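Local coordinates for endonuclease 8-like L720 (Acanthamoeba polyphaga mimivirus, PDB 4MB7), which is of unspecified function but belongs to the viral Fpg/Nei-like proteins, with a helix-two-turn-helix domain and a bound zinc ion, at residues 34-39 with 60-65; 44-48 with 137-143; 109-114 with 125-130; 151-155 with 174-178. All blocks are in the same frame, centred on the assembly; numbering follows the deposited sequence.

Contact 1: 34-39 with 60-65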
# COMPACT_ATOMS: atom_id res chain seq x y z
N VAL A 34 23.90 8.42 -4.03
CA VAL A 34 23.85 9.10 -5.33
C VAL A 34 23.46 10.57 -5.15
O VAL A 34 22.56 10.88 -4.37
CB VAL A 34 22.85 8.41 -6.29
CG1 VAL A 34 22.59 9.27 -7.52
CG2 VAL A 34 23.35 7.03 -6.70
N ASP A 35 24.15 11.46 -5.85
CA ASP A 35 23.85 12.89 -5.78
C ASP A 35 22.64 13.24 -6.64
O ASP A 35 22.67 13.10 -7.86
CB ASP A 35 25.07 13.72 -6.21
CG ASP A 35 24.83 15.21 -6.08
OD1 ASP A 35 23.98 15.62 -5.26
OD2 ASP A 35 25.51 15.99 -6.79
N LEU A 36 21.57 13.70 -6.00
CA LEU A 36 20.32 13.99 -6.70
C LEU A 36 20.00 15.48 -6.79
O LEU A 36 18.90 15.86 -7.19
CB LEU A 36 19.15 13.25 -6.04
CG LEU A 36 19.18 11.72 -6.13
CD1 LEU A 36 17.99 11.12 -5.40
CD2 LEU A 36 19.20 11.27 -7.58
N ILE A 37 20.96 16.32 -6.42
CA ILE A 37 20.78 17.77 -6.51
C ILE A 37 20.44 18.18 -7.94
O ILE A 37 21.03 17.68 -8.89
CB ILE A 37 22.04 18.53 -6.02
CG1 ILE A 37 22.31 18.23 -4.55
CG2 ILE A 37 21.87 20.03 -6.22
CD1 ILE A 37 21.22 18.69 -3.62
N ASP A 38 19.45 19.07 -8.07
CA ASP A 38 19.03 19.63 -9.35
C ASP A 38 18.32 18.65 -10.29
O ASP A 38 18.07 18.95 -11.45
CB ASP A 38 20.19 20.33 -10.08
CG ASP A 38 20.70 21.54 -9.33
OD1 ASP A 38 19.87 22.23 -8.69
OD2 ASP A 38 21.92 21.80 -9.37
N TYR A 39 18.01 17.46 -9.77
CA TYR A 39 17.15 16.54 -10.51
C TYR A 39 15.73 17.08 -10.55
O TYR A 39 15.33 17.87 -9.69
CB TYR A 39 17.18 15.15 -9.87
CG TYR A 39 18.17 14.20 -10.51
CD1 TYR A 39 19.53 14.30 -10.25
CD2 TYR A 39 17.73 13.19 -11.36
CE1 TYR A 39 20.43 13.43 -10.83
CE2 TYR A 39 18.63 12.31 -11.94
CZ TYR A 39 19.98 12.44 -11.68
OH TYR A 39 20.88 11.57 -12.26
N LYS A 60 22.08 12.90 -17.62
CA LYS A 60 22.36 12.12 -16.42
C LYS A 60 21.41 10.93 -16.33
O LYS A 60 20.37 10.95 -16.94
CB LYS A 60 22.18 12.97 -15.18
CG LYS A 60 23.15 14.11 -14.99
CD LYS A 60 23.09 14.58 -13.55
CE LYS A 60 23.74 15.93 -13.35
NZ LYS A 60 24.21 16.08 -11.95
N PRO A 61 21.79 9.88 -15.60
CA PRO A 61 20.91 8.71 -15.52
C PRO A 61 19.61 9.01 -14.78
O PRO A 61 19.60 9.75 -13.79
CB PRO A 61 21.75 7.69 -14.74
CG PRO A 61 22.74 8.51 -13.99
CD PRO A 61 23.05 9.67 -14.87
N THR A 62 18.52 8.43 -15.26
CA THR A 62 17.23 8.54 -14.61
C THR A 62 17.16 7.59 -13.42
O THR A 62 17.67 6.47 -13.49
CB THR A 62 16.08 8.23 -15.60
OG1 THR A 62 16.00 9.27 -16.58
CG2 THR A 62 14.74 8.11 -14.88
N TYR A 63 16.56 8.04 -12.33
CA TYR A 63 16.39 7.18 -11.16
C TYR A 63 14.94 7.13 -10.70
O TYR A 63 14.15 8.04 -10.96
CB TYR A 63 17.27 7.67 -10.00
CG TYR A 63 18.74 7.43 -10.20
CD1 TYR A 63 19.28 6.15 -10.10
CD2 TYR A 63 19.60 8.48 -10.49
CE1 TYR A 63 20.64 5.93 -10.27
CE2 TYR A 63 20.96 8.27 -10.67
CZ TYR A 63 21.47 7.00 -10.56
OH TYR A 63 22.82 6.80 -10.74
N VAL A 64 14.59 6.04 -10.02
CA VAL A 64 13.28 5.92 -9.40
C VAL A 64 13.45 5.65 -7.91
O VAL A 64 14.13 4.71 -7.51
CB VAL A 64 12.45 4.79 -10.03
CG1 VAL A 64 11.15 4.58 -9.25
CG2 VAL A 64 12.16 5.09 -11.49
N ILE A 65 12.83 6.49 -7.09
CA ILE A 65 12.82 6.27 -5.65
C ILE A 65 11.54 5.55 -5.25
O ILE A 65 10.44 6.03 -5.54
CB ILE A 65 12.93 7.59 -4.87
CG1 ILE A 65 14.26 8.28 -5.17
CG2 ILE A 65 12.79 7.33 -3.38
CD1 ILE A 65 14.44 9.59 -4.44
O HOH W 1 24.31 13.30 -9.92
O HOH W 2 23.21 16.11 -9.02
O HOH W 3 21.39 17.29 -11.65
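Y39 reaches from its turn to P61, in the chain leading into strand 63-70. Beyond CB, the Y39 ring slides under L36, a residue of its own segment, whose CD2 sits 4.0 Å above the ring plane, over its centre. Further out, CE1 passes K60 CD at 4.0 Å, and CZ meets Y63 CD2 at 4.2 Å. The tip carries the polar bond: Y39 OH donates to P61 O over 2.7 Å, lying in the carbonyl plane with a C=O...donor angle of 149°. Y39 OH also lies at the edge of the Y63 ring, near its plane. V34 approaches Y63 obliquely; with CG1 anti to the backbone N (chi1 169°), that methyl comes within 3.7 Å of Y63 CE2. The L36 and I65 CD1 methyls meet end to end. On the exposed flank three waters join K60 NZ weakly to the opposite backbone, one of them donating to D35 O at 2.6 Å. The type II turn L36-Y39 leads into strand 40-47, while D38 and Y39 bond through their backbones to I21, so the contact lies where the two antiparallel sheets meet, as in the beta-sandwich domain of Fpg/Nei proteins.

Contact 2: 44-48 with 137-143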
# COMPACT_ATOMS: atom_id res chain seq x y z
N TRP A 44 5.03 10.88 -10.34
CA TRP A 44 4.70 10.04 -9.20
C TRP A 44 3.71 8.98 -9.65
O TRP A 44 2.86 9.23 -10.50
CB TRP A 44 4.03 10.85 -8.09
CG TRP A 44 4.87 11.88 -7.40
CD1 TRP A 44 5.02 13.19 -7.76
CD2 TRP A 44 5.64 11.70 -6.20
NE1 TRP A 44 5.85 13.83 -6.87
CE2 TRP A 44 6.24 12.93 -5.90
CE3 TRP A 44 5.88 10.60 -5.36
CZ2 TRP A 44 7.08 13.11 -4.80
CZ3 TRP A 44 6.71 10.78 -4.27
CH2 TRP A 44 7.30 12.02 -4.00
N TRP A 45 3.81 7.79 -9.07
CA TRP A 45 2.74 6.80 -9.17
C TRP A 45 2.81 5.84 -8.00
O TRP A 45 3.78 5.84 -7.25
CB TRP A 45 2.76 6.06 -10.52
CG TRP A 45 3.86 5.05 -10.71
CD1 TRP A 45 3.76 3.69 -10.63
CD2 TRP A 45 5.23 5.33 -11.05
NE1 TRP A 45 4.98 3.11 -10.88
CE2 TRP A 45 5.90 4.09 -11.14
CE3 TRP A 45 5.96 6.50 -11.27
CZ2 TRP A 45 7.25 3.99 -11.44
CZ3 TRP A 45 7.30 6.40 -11.58
CH2 TRP A 45 7.94 5.15 -11.66
N PHE A 46 1.76 5.04 -7.82
CA PHE A 46 1.73 4.08 -6.72
C PHE A 46 1.09 2.77 -7.15
O PHE A 46 0.26 2.74 -8.06
CB PHE A 46 0.99 4.67 -5.51
CG PHE A 46 -0.50 4.71 -5.66
CD1 PHE A 46 -1.12 5.78 -6.29
CD2 PHE A 46 -1.29 3.68 -5.17
CE1 PHE A 46 -2.50 5.82 -6.43
CE2 PHE A 46 -2.67 3.72 -5.31
CZ PHE A 46 -3.27 4.79 -5.94
N ALA A 47 1.49 1.69 -6.49
CA ALA A 47 0.92 0.38 -6.75
C ALA A 47 1.00 -0.42 -5.46
O ALA A 47 2.09 -0.75 -4.99
CB ALA A 47 1.69 -0.32 -7.86
N GLY A 48 -0.16 -0.74 -4.89
CA GLY A 48 -0.19 -1.42 -3.61
C GLY A 48 0.41 -0.57 -2.52
O GLY A 48 0.01 0.58 -2.32
N MET A 137 -0.62 -1.86 -10.91
CA MET A 137 -1.59 -0.79 -10.67
C MET A 137 -3.00 -1.24 -11.05
O MET A 137 -3.98 -0.79 -10.46
CB MET A 137 -1.23 0.45 -11.48
CG MET A 137 0.02 1.18 -11.02
SD MET A 137 0.27 2.70 -11.95
CE MET A 137 -1.22 3.60 -11.52
N LYS A 138 -3.08 -2.13 -12.03
CA LYS A 138 -4.36 -2.63 -12.51
C LYS A 138 -5.03 -3.57 -11.50
O LYS A 138 -6.22 -3.84 -11.60
CB LYS A 138 -4.19 -3.34 -13.85
CG LYS A 138 -3.61 -2.46 -14.95
CD LYS A 138 -3.52 -3.23 -16.26
CE LYS A 138 -3.00 -2.35 -17.39
NZ LYS A 138 -2.92 -3.09 -18.68
N TYR A 139 -4.25 -4.07 -10.55
CA TYR A 139 -4.75 -5.02 -9.56
C TYR A 139 -5.00 -4.35 -8.21
O TYR A 139 -5.50 -4.98 -7.28
CB TYR A 139 -3.78 -6.19 -9.39
CG TYR A 139 -3.46 -6.92 -10.68
CD1 TYR A 139 -4.42 -7.07 -11.67
CD2 TYR A 139 -2.20 -7.45 -10.90
CE1 TYR A 139 -4.13 -7.74 -12.85
CE2 TYR A 139 -1.90 -8.12 -12.08
CZ TYR A 139 -2.87 -8.26 -13.05
OH TYR A 139 -2.58 -8.92 -14.22
N ASP A 140 -4.62 -3.08 -8.11
CA ASP A 140 -4.79 -2.30 -6.89
C ASP A 140 -6.24 -1.82 -6.80
O ASP A 140 -6.67 -1.00 -7.61
CB ASP A 140 -3.82 -1.11 -6.90
CG ASP A 140 -3.80 -0.34 -5.58
OD1 ASP A 140 -4.83 -0.30 -4.87
OD2 ASP A 140 -2.74 0.23 -5.25
N LEU A 141 -6.96 -2.32 -5.81
CA LEU A 141 -8.38 -2.00 -5.63
C LEU A 141 -8.66 -0.52 -5.41
O LEU A 141 -9.77 -0.06 -5.65
CB LEU A 141 -8.97 -2.83 -4.49
CG LEU A 141 -9.07 -4.34 -4.73
CD1 LEU A 141 -9.35 -5.07 -3.44
CD2 LEU A 141 -10.16 -4.63 -5.75
N SER A 142 -7.67 0.22 -4.94
CA SER A 142 -7.85 1.65 -4.66
C SER A 142 -7.33 2.53 -5.79
O SER A 142 -7.52 3.75 -5.77
CB SER A 142 -7.16 2.04 -3.35
OG SER A 142 -5.76 2.07 -3.51
N ASN A 143 -6.66 1.93 -6.77
CA ASN A 143 -6.04 2.69 -7.85
C ASN A 143 -7.01 3.01 -8.98
O ASN A 143 -7.83 2.17 -9.35
CB ASN A 143 -4.84 1.92 -8.40
CG ASN A 143 -3.88 2.80 -9.18
OD1 ASN A 143 -4.20 3.26 -10.28
ND2 ASN A 143 -2.70 3.03 -8.62
O HOH W 4 -2.64 0.86 -2.57
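G48 and D140 supply the single direct hydrogen bond here: G48 N donates to D140 OD2 over 2.8 Å, reaching the oxygen from above the carboxylate plane, 39° out of it. Beside this bond, the N143 amide lies against F46, with ND2 3.2 Å above one ring face, offset toward the rim, and the two planes 36° apart. M137 brings CG to 3.4 Å from F46 O and to 3.9 Å from A47 CB; SD makes an oblique Met-aromatic contact with W45, 3.9 Å from its CD1, and the bend at chi3 (61°) turns CE back toward F46 O. In the second shell, S142 OG and S142 N both donate to D140 OD1 from the same face of its plane, the latter forming an Asx turn. A water donates to both G48 O and D140 OD2. Three donors and a water thus hold the buried carboxylate, while R145 N bonds N143 OD1 and S133 OG bonds W45 NE1. Helix 5-13 packs on F46, Y52 of strand 50-56 stacks on W45, and L141 reaches helix 205-230, so the loop between helices 126-136 and 148-161 fastens the end of edge strand 40-47 to the helical part of the fold.

Contact 3: 109-114 with 125-130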
# COMPACT_ATOMS: atom_id res chain seq x y z
N LEU A 109 15.93 2.85 -7.09
CA LEU A 109 15.78 1.88 -8.16
C LEU A 109 16.33 2.44 -9.46
O LEU A 109 15.85 3.46 -9.97
CB LEU A 109 14.31 1.48 -8.34
CG LEU A 109 13.64 0.77 -7.16
CD1 LEU A 109 12.22 0.37 -7.52
CD2 LEU A 109 14.44 -0.44 -6.72
N ASP A 110 17.36 1.78 -9.98
CA ASP A 110 17.95 2.15 -11.26
C ASP A 110 17.28 1.30 -12.35
O ASP A 110 17.45 0.09 -12.38
CB ASP A 110 19.46 1.91 -11.22
CG ASP A 110 20.14 2.12 -12.56
OD1 ASP A 110 19.52 2.66 -13.50
OD2 ASP A 110 21.33 1.74 -12.67
N PRO A 111 16.51 1.95 -13.23
CA PRO A 111 15.75 1.26 -14.28
C PRO A 111 16.62 0.47 -15.26
O PRO A 111 16.10 -0.40 -15.96
CB PRO A 111 15.04 2.41 -15.01
CG PRO A 111 15.83 3.63 -14.69
CD PRO A 111 16.33 3.41 -13.29
N ASN A 112 17.92 0.76 -15.30
CA ASN A 112 18.84 0.03 -16.16
C ASN A 112 19.61 -1.06 -15.41
O ASN A 112 20.51 -1.69 -15.96
CB ASN A 112 19.84 0.99 -16.81
CG ASN A 112 19.21 1.82 -17.91
OD1 ASN A 112 18.01 1.75 -18.15
ND2 ASN A 112 20.04 2.61 -18.59
N CYS A 113 19.25 -1.27 -14.15
CA CYS A 113 19.98 -2.21 -13.30
C CYS A 113 19.44 -3.63 -13.43
O CYS A 113 18.23 -3.86 -13.37
CB CYS A 113 19.94 -1.76 -11.84
SG CYS A 113 20.90 -2.79 -10.73
N LEU A 114 20.34 -4.59 -13.60
CA LEU A 114 19.96 -5.99 -13.75
C LEU A 114 20.27 -6.83 -12.51
O LEU A 114 20.26 -8.06 -12.57
CB LEU A 114 20.65 -6.59 -14.98
CG LEU A 114 20.29 -5.94 -16.32
CD1 LEU A 114 21.05 -6.58 -17.46
CD2 LEU A 114 18.78 -6.01 -16.56
N THR A 125 14.83 -8.63 -11.23
CA THR A 125 15.79 -7.56 -11.46
C THR A 125 15.19 -6.22 -11.08
O THR A 125 13.97 -6.07 -11.01
CB THR A 125 16.25 -7.49 -12.94
OG1 THR A 125 15.13 -7.14 -13.77
CG2 THR A 125 16.83 -8.82 -13.39
N THR A 126 16.05 -5.25 -10.81
CA THR A 126 15.62 -3.90 -10.48
C THR A 126 14.78 -3.32 -11.61
O THR A 126 13.76 -2.67 -11.36
CB THR A 126 16.83 -2.98 -10.22
OG1 THR A 126 17.69 -3.60 -9.25
CG2 THR A 126 16.37 -1.63 -9.70
N ARG A 127 15.20 -3.58 -12.84
CA ARG A 127 14.47 -3.12 -14.02
C ARG A 127 13.07 -3.72 -14.08
O ARG A 127 12.09 -3.01 -14.34
CB ARG A 127 15.24 -3.47 -15.29
CG ARG A 127 14.53 -3.09 -16.58
CD ARG A 127 15.42 -3.32 -17.80
NE ARG A 127 14.83 -2.77 -19.02
CZ ARG A 127 15.01 -1.52 -19.43
NH1 ARG A 127 15.76 -0.68 -18.73
NH2 ARG A 127 14.43 -1.11 -20.56
N GLN A 128 12.97 -5.02 -13.84
CA GLN A 128 11.69 -5.72 -13.87
C GLN A 128 10.74 -5.23 -12.77
O GLN A 128 9.52 -5.18 -12.97
CB GLN A 128 11.89 -7.23 -13.76
CG GLN A 128 10.62 -8.04 -13.94
CD GLN A 128 10.07 -7.94 -15.35
OE1 GLN A 128 10.82 -7.96 -16.32
NE2 GLN A 128 8.75 -7.81 -15.47
N ALA A 129 11.31 -4.88 -11.62
CA ALA A 129 10.52 -4.36 -10.50
C ALA A 129 9.75 -3.10 -10.89
O ALA A 129 8.59 -2.93 -10.52
CB ALA A 129 11.42 -4.10 -9.30
N ILE A 130 10.41 -2.21 -11.63
CA ILE A 130 9.78 -0.98 -12.09
C ILE A 130 8.70 -1.27 -13.14
O ILE A 130 7.62 -0.67 -13.12
CB ILE A 130 10.82 0.01 -12.66
CG1 ILE A 130 11.80 0.42 -11.55
CG2 ILE A 130 10.15 1.24 -13.25
CD1 ILE A 130 12.88 1.37 -12.01
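R127 uses both its backbone and its guanidinium to hold the turn D110-C113. Its N donates to C113 O over 3.1 Å, and its side chain runs along the same turn to donate from NH1 to P111 O at 2.8 Å, in a bent bond (N-H...acceptor angle 134°). This second donor stands above the carbonyl plane, 41° out of it. Extended from CG to NE, with CG anti to the backbone N (chi1 177°), the chain passes that carbonyl, and its CG lies 3.2 Å from P111 O. The main-chain bond lies at a helix start: helix 126-136 begins here, T125 is its N-cap, and T125 OG1 accepts from Q128 N at 3.0 Å. The cap and the C113 carbonyl therefore serve two N-H groups of the first turn, which have no preceding helical carbonyls to bond. The turn is itself braced, for C113 N bonds D110 O in a type I beta turn and D110 OD1 takes N112 N in an Asx turn. Inward of these polar links, T126 sets CG2 at 3.4 Å from D110 O and at 3.7 Å from L109 CD2, while its hydroxyl bonds A115 O. I130 and L109 lie alongside with their chains running oppositely, and I130 CD1 rests 3.7 Å from P111 CA; beyond it, V64 of strand 63-70 receives the isoleucine.

Contact 4: 151-155 with 174-178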
# COMPACT_ATOMS: atom_id res chain seq x y z
N PHE A 151 -8.22 -8.07 -13.29
CA PHE A 151 -8.05 -8.46 -11.90
C PHE A 151 -8.69 -9.81 -11.62
O PHE A 151 -8.12 -10.64 -10.92
CB PHE A 151 -8.64 -7.40 -10.96
CG PHE A 151 -8.71 -7.83 -9.52
CD1 PHE A 151 -7.59 -7.75 -8.71
CD2 PHE A 151 -9.89 -8.31 -8.98
CE1 PHE A 151 -7.64 -8.14 -7.38
CE2 PHE A 151 -9.95 -8.71 -7.65
CZ PHE A 151 -8.82 -8.63 -6.86
N GLN A 152 -9.88 -10.02 -12.17
CA GLN A 152 -10.61 -11.26 -11.95
C GLN A 152 -9.88 -12.45 -12.57
O GLN A 152 -9.79 -13.51 -11.95
CB GLN A 152 -12.03 -11.16 -12.50
CG GLN A 152 -12.94 -10.24 -11.71
CD GLN A 152 -13.19 -10.73 -10.30
OE1 GLN A 152 -13.06 -11.92 -10.01
NE2 GLN A 152 -13.56 -9.82 -9.40
N SER A 153 -9.38 -12.28 -13.78
CA SER A 153 -8.62 -13.32 -14.46
C SER A 153 -7.35 -13.65 -13.68
O SER A 153 -7.00 -14.81 -13.50
CB SER A 153 -8.26 -12.89 -15.88
OG SER A 153 -9.41 -12.51 -16.61
N HIS A 154 -6.67 -12.60 -13.22
CA HIS A 154 -5.44 -12.75 -12.46
C HIS A 154 -5.70 -13.46 -11.14
O HIS A 154 -4.94 -14.34 -10.74
CB HIS A 154 -4.83 -11.37 -12.20
CG HIS A 154 -3.48 -11.41 -11.55
ND1 HIS A 154 -3.21 -10.78 -10.35
CD2 HIS A 154 -2.33 -12.01 -11.92
CE1 HIS A 154 -1.95 -10.99 -10.02
NE2 HIS A 154 -1.39 -11.73 -10.96
N LEU A 155 -6.80 -13.09 -10.48
CA LEU A 155 -7.17 -13.68 -9.21
C LEU A 155 -7.46 -15.18 -9.33
O LEU A 155 -7.13 -15.96 -8.43
CB LEU A 155 -8.39 -12.96 -8.62
CG LEU A 155 -8.91 -13.51 -7.29
CD1 LEU A 155 -7.84 -13.42 -6.22
CD2 LEU A 155 -10.16 -12.77 -6.86
N GLN A 174 0.66 -9.69 -1.86
CA GLN A 174 0.77 -8.41 -2.55
C GLN A 174 0.88 -8.53 -4.06
O GLN A 174 0.89 -7.53 -4.77
CB GLN A 174 1.94 -7.59 -1.99
CG GLN A 174 1.73 -7.17 -0.54
CD GLN A 174 0.44 -6.40 -0.35
OE1 GLN A 174 0.24 -5.34 -0.95
NE2 GLN A 174 -0.45 -6.93 0.48
N GLU A 175 0.95 -9.76 -4.55
CA GLU A 175 0.92 -9.99 -5.99
C GLU A 175 -0.53 -9.96 -6.49
O GLU A 175 -0.80 -9.51 -7.60
CB GLU A 175 1.58 -11.32 -6.34
CG GLU A 175 1.53 -11.65 -7.82
CD GLU A 175 2.31 -12.91 -8.17
OE1 GLU A 175 3.03 -13.42 -7.28
OE2 GLU A 175 2.21 -13.38 -9.32
N TYR A 176 -1.44 -10.43 -5.65
CA TYR A 176 -2.84 -10.57 -6.04
C TYR A 176 -3.77 -9.53 -5.41
O TYR A 176 -4.78 -9.15 -6.00
CB TYR A 176 -3.34 -11.99 -5.75
CG TYR A 176 -2.61 -13.03 -6.57
CD1 TYR A 176 -2.97 -13.27 -7.89
CD2 TYR A 176 -1.55 -13.76 -6.04
CE1 TYR A 176 -2.30 -14.21 -8.65
CE2 TYR A 176 -0.88 -14.70 -6.79
CZ TYR A 176 -1.26 -14.92 -8.10
OH TYR A 176 -0.60 -15.86 -8.86
N PHE A 177 -3.42 -9.07 -4.22
CA PHE A 177 -4.17 -8.01 -3.56
C PHE A 177 -3.25 -6.87 -3.12
O PHE A 177 -3.15 -6.57 -1.93
CB PHE A 177 -4.92 -8.55 -2.34
CG PHE A 177 -5.97 -9.57 -2.68
CD1 PHE A 177 -5.66 -10.92 -2.72
CD2 PHE A 177 -7.27 -9.18 -2.95
CE1 PHE A 177 -6.63 -11.86 -3.03
CE2 PHE A 177 -8.25 -10.11 -3.26
CZ PHE A 177 -7.92 -11.46 -3.30
N PRO A 178 -2.58 -6.21 -4.09
CA PRO A 178 -1.65 -5.14 -3.72
C PRO A 178 -2.38 -3.98 -3.05
O PRO A 178 -3.31 -3.42 -3.62
CB PRO A 178 -1.06 -4.70 -5.06
CG PRO A 178 -2.10 -5.08 -6.07
CD PRO A 178 -2.72 -6.34 -5.55
O HOH W 5 -5.65 -10.29 -8.72
O HOH W 6 1.46 -11.25 -11.04
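H154 and Y176 form an offset stack, with ring centroids 4.5 Å apart and planes inclined by 25°. Y176 CD1 sits 3.2 Å above the imidazole, offset toward the rim rather than over the middle. At the imidazole edge, near its plane, CE1 points at the backbone of the facing loop and lies 3.1 Å from E175 O. E175 CG covers part of one face of the Y176 ring. The second flat pair is turned quite differently: F151 directs its edge toward the face of F177 in an offset edge-to-face contact, the planes 76° apart and the centroids 6.0 Å from one another. Y176 O also meets that F151 edge, 3.3 Å from CE1. L155 completes the apolar side, its CD1 reaching F177 CZ at 3.5 Å. One turn apart on helix 148-161, F151 and H154 both carry CG anti to the backbone N (chi1 171° for F151), which sends their rings to the same loop. Around them, Y139 also stacks on H154, F170 meets F177 edge-to-face, and C212 of helix 205-230 touches F151 and L155, all within the helical H2TH part of the protein. No direct hydrogen bond links the two segments; water does so instead. One water bonds H154 ND1 and donates to Y176 O, and another bonds H154 NE2 at 2.9 Å and donates to E175 OE2 at 2.8 Å. Each imidazole nitrogen thus has a water partner, which probably helps to fix the ring's rotation within the stack, and the nearby carboxylate would probably favour a positive charge on the histidine.

The four contacts run from the sheet-rich part of the chain to its helical part. Contacts 1 and 2 alternate along the sequence and reach one sheet at strands 63-70 and 40-47, with centres about 24 Å apart. Contact 3, about 15 Å from contact 1 between centres, adjoins it where V64 O and L109 N make a probable hydrogen bond; its segments fall between those of contact 2, which helix 126-136 then approaches. Contact 4 follows last, its centre about 11 Å from that of contact 2, with Y139 and P178 at the join. Contact 2 therefore joins the sheet to the H2TH helices, whereas contacts 1 and 4 stay about 16 Å apart at their nearest atoms.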